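Hydrazine synthase subunit alpha (Candidatus Kuenenia stuttgartiensis, PDB 5C2V) catalyses, within the hydrazine synthase complex, the condensation of hydroxylamine with ammonia to hydrazine, and carries two heme c groups. Local coordinates at residues G100-M108 against Q117-P128; H426-T436 against D514-V525. All coordinates share one frame; numbering follows the deposited sequence.

Interaction 1 of 2, residues G100-M108 against Q117-P128; sequences GGGCQIWEM and QMTDLKGTCRSP
The side-chain amide of Gln104 is gripped by groups on both of its ends. Its NE2 donates to Leu121 O over 2.6 Å, on a lone pair in the carbonyl plane, and to Gly101 O in the loop just before the strand; both acceptors lie in the plane of the amide, which fixes its rotation. OE1 accepts from Thr119 OG1 at 3.0 Å, a hydroxyl held between its backbone N and carbonyl carbon (chi1 51°). The Gln104 chain reaches residues 119-121 because it bends at chi2 (-76°). Further along, Ile105 O takes Met118 N at 2.8 Å, and Cys125 N donates to Cys103 O. The Ile105 side chain is wedged between the two arms of 117-128: CG2 meets Met118 CB at 3.7 Å, CG1 meets Cys125 CB, and CD1 rests against the ring of Pro128. Trp106 and Gln117 form an antiparallel non-hydrogen-bonded pair, and Gln117 CG makes a CH-pi contact over the face of the six-membered ring, 3.8 Å from its centroid. Glu107 OE1 forms a salt bridge with Lys90, and OE2 lies beside the Met118 sulfur. In the beta-propeller domain, 103-109 is the third strand of a four-stranded antiparallel sheet, between 90-97 and the short edge strand 116-117, and the chain then turns back into 124-131 of the following sheet. Phe168 of strand 154-171 covers Ile105, Thr119 and Cys125, while Leu190 of strand 186-191 packs on Met118 and Thr119.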
loop_
_atom_site.group_PDB
_atom_site.type_symbol
_atom_site.label_atom_id
_atom_site.label_comp_id
_atom_site.label_asym_id
_atom_site.label_seq_id
_atom_site.Cartn_x
_atom_site.Cartn_y
_atom_site.Cartn_z
ATOM N N GLY D 100 0.646 35.780 31.494
ATOM C CA GLY D 100 -0.455 35.223 30.728
ATOM C C GLY D 100 -0.567 35.771 29.317
ATOM O O GLY D 100 0.391 36.317 28.772
ATOM N N GLY D 101 -1.746 35.613 28.725
ATOM C CA GLY D 101 -1.999 36.086 27.376
ATOM C C GLY D 101 -2.074 34.952 26.374
ATOM O O GLY D 101 -2.530 35.135 25.244
ATOM N N GLY D 102 -1.631 33.771 26.794
ATOM C CA GLY D 102 -1.618 32.606 25.930
ATOM C C GLY D 102 -0.312 32.486 25.170
ATOM O O GLY D 102 0.639 33.223 25.435
ATOM N N CYS D 103 -0.264 31.561 24.217
ATOM C CA CYS D 103 0.931 31.383 23.402
ATOM C C CYS D 103 0.816 32.239 22.152
ATOM O O CYS D 103 -0.017 31.984 21.282
ATOM C CB CYS D 103 1.128 29.913 23.030
ATOM S SG CYS D 103 2.696 29.562 22.199
ATOM N N GLN D 104 1.663 33.259 22.068
ATOM C CA GLN D 104 1.549 34.258 21.016
ATOM C C GLN D 104 2.873 34.485 20.298
ATOM O O GLN D 104 3.888 33.874 20.635
ATOM C CB GLN D 104 1.044 35.577 21.603
ATOM C CG GLN D 104 -0.268 35.468 22.374
ATOM C CD GLN D 104 -1.480 35.338 21.468
ATOM O OE1 GLN D 104 -1.363 35.359 20.242
ATOM N NE2 GLN D 104 -2.656 35.210 22.071
ATOM N N ILE D 105 2.852 35.372 19.309
ATOM C CA ILE D 105 4.057 35.730 18.572
ATOM C C ILE D 105 4.706 36.965 19.188
ATOM O O ILE D 105 4.036 37.960 19.459
ATOM C CB ILE D 105 3.755 35.996 17.083
ATOM C CG1 ILE D 105 3.097 34.771 16.445
ATOM C CG2 ILE D 105 5.027 36.367 16.334
ATOM C CD1 ILE D 105 3.981 33.543 16.423
ATOM N N TRP D 106 6.011 36.886 19.420
ATOM C CA TRP D 106 6.761 37.992 20.000
ATOM C C TRP D 106 8.029 38.234 19.192
ATOM O O TRP D 106 8.406 37.408 18.365
ATOM C CB TRP D 106 7.118 37.701 21.460
ATOM C CG TRP D 106 5.951 37.318 22.326
ATOM C CD1 TRP D 106 5.280 36.129 22.319
ATOM C CD2 TRP D 106 5.339 38.118 23.345
ATOM N NE1 TRP D 106 4.278 36.145 23.259
ATOM C CE2 TRP D 106 4.295 37.354 23.904
ATOM C CE3 TRP D 106 5.568 39.407 23.834
ATOM C CZ2 TRP D 106 3.481 37.837 24.927
ATOM C CZ3 TRP D 106 4.760 39.883 24.852
ATOM C CH2 TRP D 106 3.729 39.101 25.385
ATOM N N GLU D 107 8.679 39.369 19.423
ATOM C CA GLU D 107 9.995 39.613 18.842
ATOM C C GLU D 107 10.845 40.459 19.778
ATOM O O GLU D 107 10.324 41.287 20.527
ATOM C CB GLU D 107 9.887 40.293 17.473
ATOM C CG GLU D 107 8.891 41.438 17.389
ATOM C CD GLU D 107 9.084 42.271 16.132
ATOM O OE1 GLU D 107 10.245 42.435 15.705
ATOM O OE2 GLU D 107 8.084 42.755 15.565
ATOM N N MET D 108 12.156 40.242 19.737
ATOM C CA MET D 108 13.073 40.998 20.580
ATOM C C MET D 108 14.469 41.053 19.971
ATOM O O MET D 108 14.809 40.254 19.101
ATOM C CB MET D 108 13.144 40.393 21.983
ATOM C CG MET D 108 13.956 39.109 22.066
ATOM S SD MET D 108 14.376 38.643 23.757
ATOM C CE MET D 108 12.748 38.411 24.466
ATOM N N GLN D 117 5.038 42.628 21.523
ATOM C CA GLN D 117 4.024 41.590 21.338
ATOM C C GLN D 117 3.314 41.701 19.990
ATOM O O GLN D 117 2.619 42.681 19.723
ATOM C CB GLN D 117 2.993 41.652 22.465
ATOM C CG GLN D 117 1.944 40.555 22.401
ATOM C CD GLN D 117 0.910 40.674 23.502
ATOM O OE1 GLN D 117 1.087 41.428 24.458
ATOM N NE2 GLN D 117 -0.183 39.928 23.371
ATOM N N MET D 118 3.497 40.690 19.145
ATOM C CA MET D 118 2.928 40.689 17.798
ATOM C C MET D 118 1.465 40.238 17.707
ATOM O O MET D 118 0.679 40.837 16.973
ATOM C CB MET D 118 3.787 39.817 16.884
ATOM C CG MET D 118 5.240 40.243 16.866
ATOM S SD MET D 118 5.372 42.035 16.737
ATOM C CE MET D 118 4.911 42.277 15.024
ATOM N N THR D 119 1.099 39.187 18.438
ATOM C CA THR D 119 -0.234 38.596 18.291
ATOM C C THR D 119 -1.033 38.523 19.590
ATOM O O THR D 119 -0.534 38.063 20.612
ATOM C CB THR D 119 -0.151 37.167 17.710
ATOM O OG1 THR D 119 0.781 36.389 18.472
ATOM C CG2 THR D 119 0.297 37.203 16.261
ATOM N N ASP D 120 -2.266 39.019 19.549
ATOM C CA ASP D 120 -3.220 38.835 20.643
ATOM C C ASP D 120 -4.224 37.700 20.397
ATOM O O ASP D 120 -5.172 37.542 21.166
ATOM C CB ASP D 120 -3.976 40.131 20.933
ATOM C CG ASP D 120 -4.378 40.246 22.394
ATOM O OD1 ASP D 120 -3.707 39.619 23.241
ATOM O OD2 ASP D 120 -5.360 40.955 22.695
ATOM N N LEU D 121 -4.014 36.926 19.332
ATOM C CA LEU D 121 -5.010 35.975 18.820
ATOM C C LEU D 121 -5.613 35.071 19.893
ATOM O O LEU D 121 -4.935 34.676 20.841
ATOM C CB LEU D 121 -4.382 35.091 17.731
ATOM C CG LEU D 121 -5.258 33.974 17.143
ATOM C CD1 LEU D 121 -6.372 34.548 16.277
ATOM C CD2 LEU D 121 -4.443 32.939 16.375
ATOM N N LYS D 122 -6.895 34.753 19.737
ATOM C CA LYS D 122 -7.561 33.855 20.661
ATOM C C LYS D 122 -7.318 32.465 20.098
ATOM O O LYS D 122 -7.964 32.042 19.139
ATOM C CB LYS D 122 -9.057 34.188 20.731
ATOM C CG LYS D 122 -9.855 33.576 21.868
ATOM C CD LYS D 122 -11.339 33.900 21.687
ATOM C CE LYS D 122 -11.552 35.384 21.394
ATOM N NZ LYS D 122 -12.979 35.726 21.125
ATOM N N GLY D 123 -6.382 31.752 20.715
ATOM C CA GLY D 123 -5.852 30.544 20.112
ATOM C C GLY D 123 -4.364 30.386 20.377
ATOM O O GLY D 123 -3.807 31.025 21.271
ATOM N N THR D 124 -3.720 29.541 19.576
ATOM C CA THR D 124 -2.286 29.284 19.678
ATOM C C THR D 124 -1.528 29.773 18.439
ATOM O O THR D 124 -2.037 29.687 17.321
ATOM C CB THR D 124 -2.011 27.780 19.871
ATOM O OG1 THR D 124 -2.888 27.258 20.876
ATOM C CG2 THR D 124 -0.565 27.538 20.282
ATOM N N CYS D 125 -0.312 30.280 18.642
ATOM C CA CYS D 125 0.536 30.741 17.542
ATOM C C CYS D 125 1.967 30.224 17.683
ATOM O O CYS D 125 2.502 30.167 18.790
ATOM C CB CYS D 125 0.550 32.270 17.475
ATOM S SG CYS D 125 -1.077 33.048 17.430
ATOM N N ARG D 126 2.585 29.856 16.563
ATOM C CA ARG D 126 3.979 29.424 16.572
ATOM C C ARG D 126 4.646 29.477 15.195
ATOM O O ARG D 126 4.005 29.775 14.181
ATOM C CB ARG D 126 4.089 28.004 17.135
ATOM C CG ARG D 126 3.316 26.952 16.355
ATOM C CD ARG D 126 3.505 25.574 16.968
ATOM N NE ARG D 126 4.910 25.178 17.000
ATOM C CZ ARG D 126 5.491 24.406 16.087
ATOM N NH1 ARG D 126 4.785 23.940 15.066
ATOM N NH2 ARG D 126 6.775 24.098 16.195
ATOM N N SER D 127 5.940 29.157 15.190
ATOM C CA SER D 127 6.792 29.181 13.998
ATOM C C SER D 127 6.667 30.443 13.138
ATOM O O SER D 127 6.288 30.359 11.970
ATOM C CB SER D 127 6.506 27.950 13.134
ATOM O OG SER D 127 6.849 26.758 13.819
ATOM N N PRO D 128 6.985 31.617 13.709
ATOM C CA PRO D 128 6.974 32.846 12.909
ATOM C C PRO D 128 8.216 32.981 12.030
ATOM O O PRO D 128 9.297 32.555 12.433
ATOM C CB PRO D 128 6.934 33.944 13.970
ATOM C CG PRO D 128 7.692 33.362 15.111
ATOM C CD PRO D 128 7.414 31.876 15.097
#

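Interaction 2 of 2, residues H426-T436 against D514-V525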
loop_
_atom_site.group_PDB
_atom_site.type_symbol
_atom_site.label_atom_id
_atom_site.label_comp_id
_atom_site.label_asym_id
_atom_site.label_seq_id
_atom_site.Cartn_x
_atom_site.Cartn_y
_atom_site.Cartn_z
ATOM N N HIS D 426 -20.941 37.636 0.669
ATOM C CA HIS D 426 -19.659 37.044 1.029
ATOM C C HIS D 426 -18.626 37.339 -0.053
ATOM O O HIS D 426 -18.982 37.566 -1.209
ATOM C CB HIS D 426 -19.808 35.533 1.231
ATOM C CG HIS D 426 -18.710 34.913 2.037
ATOM N ND1 HIS D 426 -17.455 34.663 1.525
ATOM C CD2 HIS D 426 -18.684 34.478 3.321
ATOM C CE1 HIS D 426 -16.701 34.110 2.458
ATOM N NE2 HIS D 426 -17.424 33.987 3.557
ATOM N N SER D 427 -17.353 37.345 0.326
ATOM C CA SER D 427 -16.274 37.502 -0.643
ATOM C C SER D 427 -16.283 36.326 -1.612
ATOM O O SER D 427 -16.603 35.203 -1.224
ATOM C CB SER D 427 -14.922 37.608 0.064
ATOM O OG SER D 427 -14.690 36.481 0.891
ATOM N N TRP D 428 -15.945 36.579 -2.872
ATOM C CA TRP D 428 -15.991 35.521 -3.875
ATOM C C TRP D 428 -14.826 35.567 -4.862
ATOM O O TRP D 428 -14.104 36.561 -4.952
ATOM C CB TRP D 428 -17.327 35.572 -4.627
ATOM C CG TRP D 428 -17.618 36.872 -5.308
ATOM C CD1 TRP D 428 -18.086 38.015 -4.728
ATOM C CD2 TRP D 428 -17.491 37.155 -6.708
ATOM N NE1 TRP D 428 -18.244 38.996 -5.678
ATOM C CE2 TRP D 428 -17.885 38.493 -6.900
ATOM C CE3 TRP D 428 -17.074 36.407 -7.813
ATOM C CZ2 TRP D 428 -17.876 39.100 -8.154
ATOM C CZ3 TRP D 428 -17.066 37.011 -9.057
ATOM C CH2 TRP D 428 -17.464 38.344 -9.217
ATOM N N GLY D 429 -14.660 34.476 -5.605
ATOM C CA GLY D 429 -13.558 34.318 -6.538
ATOM C C GLY D 429 -13.924 33.313 -7.615
ATOM O O GLY D 429 -15.073 32.893 -7.695
ATOM N N THR D 430 -12.963 32.933 -8.453
ATOM C CA THR D 430 -13.260 32.034 -9.568
ATOM C C THR D 430 -12.270 30.880 -9.736
ATOM O O THR D 430 -11.147 30.916 -9.229
ATOM C CB THR D 430 -13.309 32.806 -10.906
ATOM O OG1 THR D 430 -12.077 33.512 -11.099
ATOM C CG2 THR D 430 -14.464 33.797 -10.919
ATOM N N TRP D 431 -12.691 29.845 -10.457
ATOM C CA TRP D 431 -11.742 28.818 -10.872
ATOM C C TRP D 431 -12.155 28.174 -12.190
ATOM O O TRP D 431 -13.340 28.114 -12.528
ATOM C CB TRP D 431 -11.564 27.753 -9.781
ATOM C CG TRP D 431 -12.753 26.876 -9.531
ATOM C CD1 TRP D 431 -13.706 27.043 -8.570
ATOM C CD2 TRP D 431 -13.099 25.676 -10.235
ATOM N NE1 TRP D 431 -14.630 26.029 -8.638
ATOM C CE2 TRP D 431 -14.282 25.178 -9.654
ATOM C CE3 TRP D 431 -12.528 24.980 -11.304
ATOM C CZ2 TRP D 431 -14.902 24.016 -10.106
ATOM C CZ3 TRP D 431 -13.146 23.826 -11.752
ATOM C CH2 TRP D 431 -14.321 23.355 -11.153
ATOM N N ILE D 432 -11.155 27.709 -12.935
ATOM C CA ILE D 432 -11.367 27.148 -14.258
ATOM C C ILE D 432 -10.438 25.963 -14.546
ATOM O O ILE D 432 -9.229 26.007 -14.283
ATOM C CB ILE D 432 -11.178 28.230 -15.349
ATOM C CG1 ILE D 432 -11.205 27.614 -16.749
ATOM C CG2 ILE D 432 -9.889 29.002 -15.126
ATOM C CD1 ILE D 432 -11.083 28.629 -17.864
ATOM N N CYS D 433 -11.030 24.901 -15.083
ATOM C CA CYS D 433 -10.290 23.741 -15.555
ATOM C C CYS D 433 -10.460 23.621 -17.065
ATOM O O CYS D 433 -11.582 23.653 -17.576
ATOM C CB CYS D 433 -10.769 22.467 -14.859
ATOM S SG CYS D 433 -9.843 20.980 -15.308
ATOM N N PHE D 434 -9.344 23.486 -17.772
ATOM C CA PHE D 434 -9.361 23.456 -19.229
ATOM C C PHE D 434 -9.901 22.132 -19.765
ATOM O O PHE D 434 -10.652 22.112 -20.738
ATOM C CB PHE D 434 -7.959 23.723 -19.774
ATOM C CG PHE D 434 -7.375 25.029 -19.316
ATOM C CD1 PHE D 434 -8.140 26.185 -19.327
ATOM C CD2 PHE D 434 -6.070 25.100 -18.859
ATOM C CE1 PHE D 434 -7.611 27.389 -18.902
ATOM C CE2 PHE D 434 -5.536 26.302 -18.430
ATOM C CZ PHE D 434 -6.307 27.447 -18.452
ATOM N N ASP D 435 -9.503 21.026 -19.144
ATOM C CA ASP D 435 -10.069 19.725 -19.487
ATOM C C ASP D 435 -10.368 18.917 -18.227
ATOM O O ASP D 435 -9.459 18.566 -17.483
ATOM C CB ASP D 435 -9.120 18.955 -20.406
ATOM C CG ASP D 435 -9.770 17.738 -21.028
ATOM O OD1 ASP D 435 -11.011 17.620 -20.952
ATOM O OD2 ASP D 435 -9.041 16.901 -21.600
ATOM N N THR D 436 -11.638 18.601 -17.997
ATOM C CA THR D 436 -12.023 17.883 -16.785
ATOM C C THR D 436 -11.864 16.374 -16.941
ATOM O O THR D 436 -11.887 15.636 -15.957
ATOM C CB THR D 436 -13.477 18.195 -16.379
ATOM O OG1 THR D 436 -14.321 18.148 -17.535
ATOM C CG2 THR D 436 -13.568 19.576 -15.751
ATOM N N ASP D 514 -16.085 20.331 -24.607
ATOM C CA ASP D 514 -14.672 19.996 -24.749
ATOM C C ASP D 514 -14.041 19.638 -23.405
ATOM O O ASP D 514 -12.842 19.369 -23.326
ATOM C CB ASP D 514 -13.906 21.152 -25.402
ATOM C CG ASP D 514 -13.845 22.385 -24.522
ATOM O OD1 ASP D 514 -14.776 22.594 -23.718
ATOM O OD2 ASP D 514 -12.862 23.149 -24.638
ATOM N N GLY D 515 -14.852 19.641 -22.353
ATOM C CA GLY D 515 -14.388 19.255 -21.032
ATOM C C GLY D 515 -13.920 20.420 -20.183
ATOM O O GLY D 515 -13.404 20.227 -19.082
ATOM N N SER D 516 -14.101 21.634 -20.693
ATOM C CA SER D 516 -13.689 22.834 -19.974
ATOM C C SER D 516 -14.816 23.379 -19.107
ATOM O O SER D 516 -15.980 23.363 -19.506
ATOM C CB SER D 516 -13.215 23.911 -20.953
ATOM O OG SER D 516 -14.255 24.293 -21.836
ATOM N N THR D 517 -14.470 23.856 -17.916
ATOM C CA THR D 517 -15.461 24.451 -17.028
ATOM C C THR D 517 -14.866 25.617 -16.246
ATOM O O THR D 517 -13.670 25.644 -15.968
ATOM C CB THR D 517 -16.041 23.413 -16.043
ATOM O OG1 THR D 517 -17.120 23.999 -15.305
ATOM C CG2 THR D 517 -14.973 22.924 -15.077
ATOM N N VAL D 518 -15.708 26.587 -15.909
ATOM C CA VAL D 518 -15.282 27.747 -15.138
ATOM C C VAL D 518 -16.441 28.237 -14.279
ATOM O O VAL D 518 -17.598 28.179 -14.699
ATOM C CB VAL D 518 -14.776 28.887 -16.060
ATOM C CG1 VAL D 518 -15.856 29.301 -17.050
ATOM C CG2 VAL D 518 -14.301 30.082 -15.242
ATOM N N THR D 519 -16.145 28.702 -13.069
ATOM C CA THR D 519 -17.208 29.186 -12.198
ATOM C C THR D 519 -16.753 30.231 -11.187
ATOM O O THR D 519 -15.562 30.359 -10.881
ATOM C CB THR D 519 -17.863 28.027 -11.419
ATOM O OG1 THR D 519 -19.133 28.450 -10.907
ATOM C CG2 THR D 519 -16.978 27.587 -10.267
ATOM N N SER D 520 -17.732 30.981 -10.688
ATOM C CA SER D 520 -17.542 31.900 -9.576
ATOM C C SER D 520 -18.168 31.290 -8.326
ATOM O O SER D 520 -19.225 30.664 -8.398
ATOM C CB SER D 520 -18.167 33.264 -9.879
ATOM O OG SER D 520 -17.688 33.791 -11.103
ATOM N N GLN D 521 -17.518 31.474 -7.184
ATOM C CA GLN D 521 -17.961 30.843 -5.948
ATOM C C GLN D 521 -17.398 31.542 -4.718
ATOM O O GLN D 521 -16.688 32.538 -4.829
ATOM C CB GLN D 521 -17.547 29.375 -5.932
ATOM C CG GLN D 521 -16.043 29.185 -5.912
ATOM C CD GLN D 521 -15.642 27.759 -5.621
ATOM O OE1 GLN D 521 -16.091 26.826 -6.287
ATOM N NE2 GLN D 521 -14.801 27.579 -4.613
ATOM N N LEU D 522 -17.709 30.993 -3.548
ATOM C CA LEU D 522 -17.238 31.532 -2.278
ATOM C C LEU D 522 -15.716 31.527 -2.188
ATOM O O LEU D 522 -15.048 30.699 -2.808
ATOM C CB LEU D 522 -17.824 30.735 -1.110
ATOM C CG LEU D 522 -19.334 30.783 -0.883
ATOM C CD1 LEU D 522 -19.782 29.579 -0.071
ATOM C CD2 LEU D 522 -19.717 32.070 -0.176
ATOM N N SER D 523 -15.174 32.460 -1.412
ATOM C CA SER D 523 -13.734 32.544 -1.211
ATOM C C SER D 523 -13.415 32.531 0.281
ATOM O O SER D 523 -14.304 32.730 1.111
ATOM C CB SER D 523 -13.166 33.803 -1.869
ATOM O OG SER D 523 -13.629 34.975 -1.224
ATOM N N ASP D 524 -12.150 32.278 0.607
ATOM C CA ASP D 524 -11.691 32.141 1.990
ATOM C C ASP D 524 -12.397 30.998 2.718
ATOM O O ASP D 524 -12.519 31.013 3.943
ATOM C CB ASP D 524 -11.884 33.450 2.763
ATOM C CG ASP D 524 -10.925 34.539 2.321
ATOM O OD1 ASP D 524 -9.809 34.206 1.870
ATOM O OD2 ASP D 524 -11.284 35.730 2.434
ATOM N N VAL D 525 -12.862 30.010 1.959
ATOM C CA VAL D 525 -13.485 28.822 2.536
ATOM C C VAL D 525 -12.937 27.561 1.868
ATOM O O VAL D 525 -12.657 27.561 0.668
ATOM C CB VAL D 525 -15.026 28.855 2.397
ATOM C CG1 VAL D 525 -15.613 30.005 3.206
ATOM C CG2 VAL D 525 -15.434 28.962 0.937
#
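The indole of Trp431 carries the methyl CG2 of Thr519 on one face, 3.2 Å above the plane and offset toward the rim, while the amide of Gln521 stands at its edge, almost perpendicular to the ring. These residues belong to an antiparallel strand pair, 428-433 with 517-522, in a small mixed sheet whose third strand, 553-556, runs parallel to 428-433 and ends at the heme-binding Cys556. Trp431 NE1 donates to Gln521 OE1 at 2.9 Å; the acceptor lies in the ring plane, but the donor stands well above the carbonyl plane of the amide and the bond is bent to 135°. With chi1 at 68°, the Trp431 side chain lies over its neighbours on strand 517-522; its six-membered ring also touches Thr517 CG2, and the indole meets the ring of Tyr527. Ser523 O lies at the edge of the His426 ring, near its plane. Gly429, Trp431 and Cys433 each exchange two backbone hydrogen bonds with Gln521, Thr519 and Thr517, respectively. On the face bearing Thr430 and Ile432, the isoleucine CB packs on Val518 CG2 at 3.6 Å, and Thr430 CG2 meets Ser520 OG, a hydroxyl bonded to Ser590. The pair helps line the pocket of the pentacoordinate heme: Trp431 and Ile432 touch the cofactor, and the side chain of Cys433 is about 4 Å from that of Cys556. Phe434 packs on Leu215 of the beta subunit. At the His426 end, Ser427 OG donates to Ser523 OG at 2.8 Å, and Ser427 O accepts both His426 ND1 and Ser523 N. At the other end Asp514 closes an Asx turn, and Gly515 O receives Thr436 N at 2.6 Å and Thr436 OG1 at 2.7 Å, from opposite faces of its carbonyl plane.

Overall arrangement
Both contacts are buried, but they lie on opposite sides of the chain's centre, with centres about 35 Å apart, and share no strand. Interaction 1 is local in sequence: it belongs to the propeller and joins one sheet to the next through a turn held by a mixture of side-chain and backbone hydrogen bonds, with little regular pairing. Interaction 2 brings together segments separated by 77 residues and relies on continuous antiparallel pairing of their backbones, with side-chain bonds added at its ends and at one tryptophan. Their places differ too: 100-108 with 117-128 lies away from the hemes and metal sites, whereas 426-436 with 514-525 borders a heme and reaches the beta subunit.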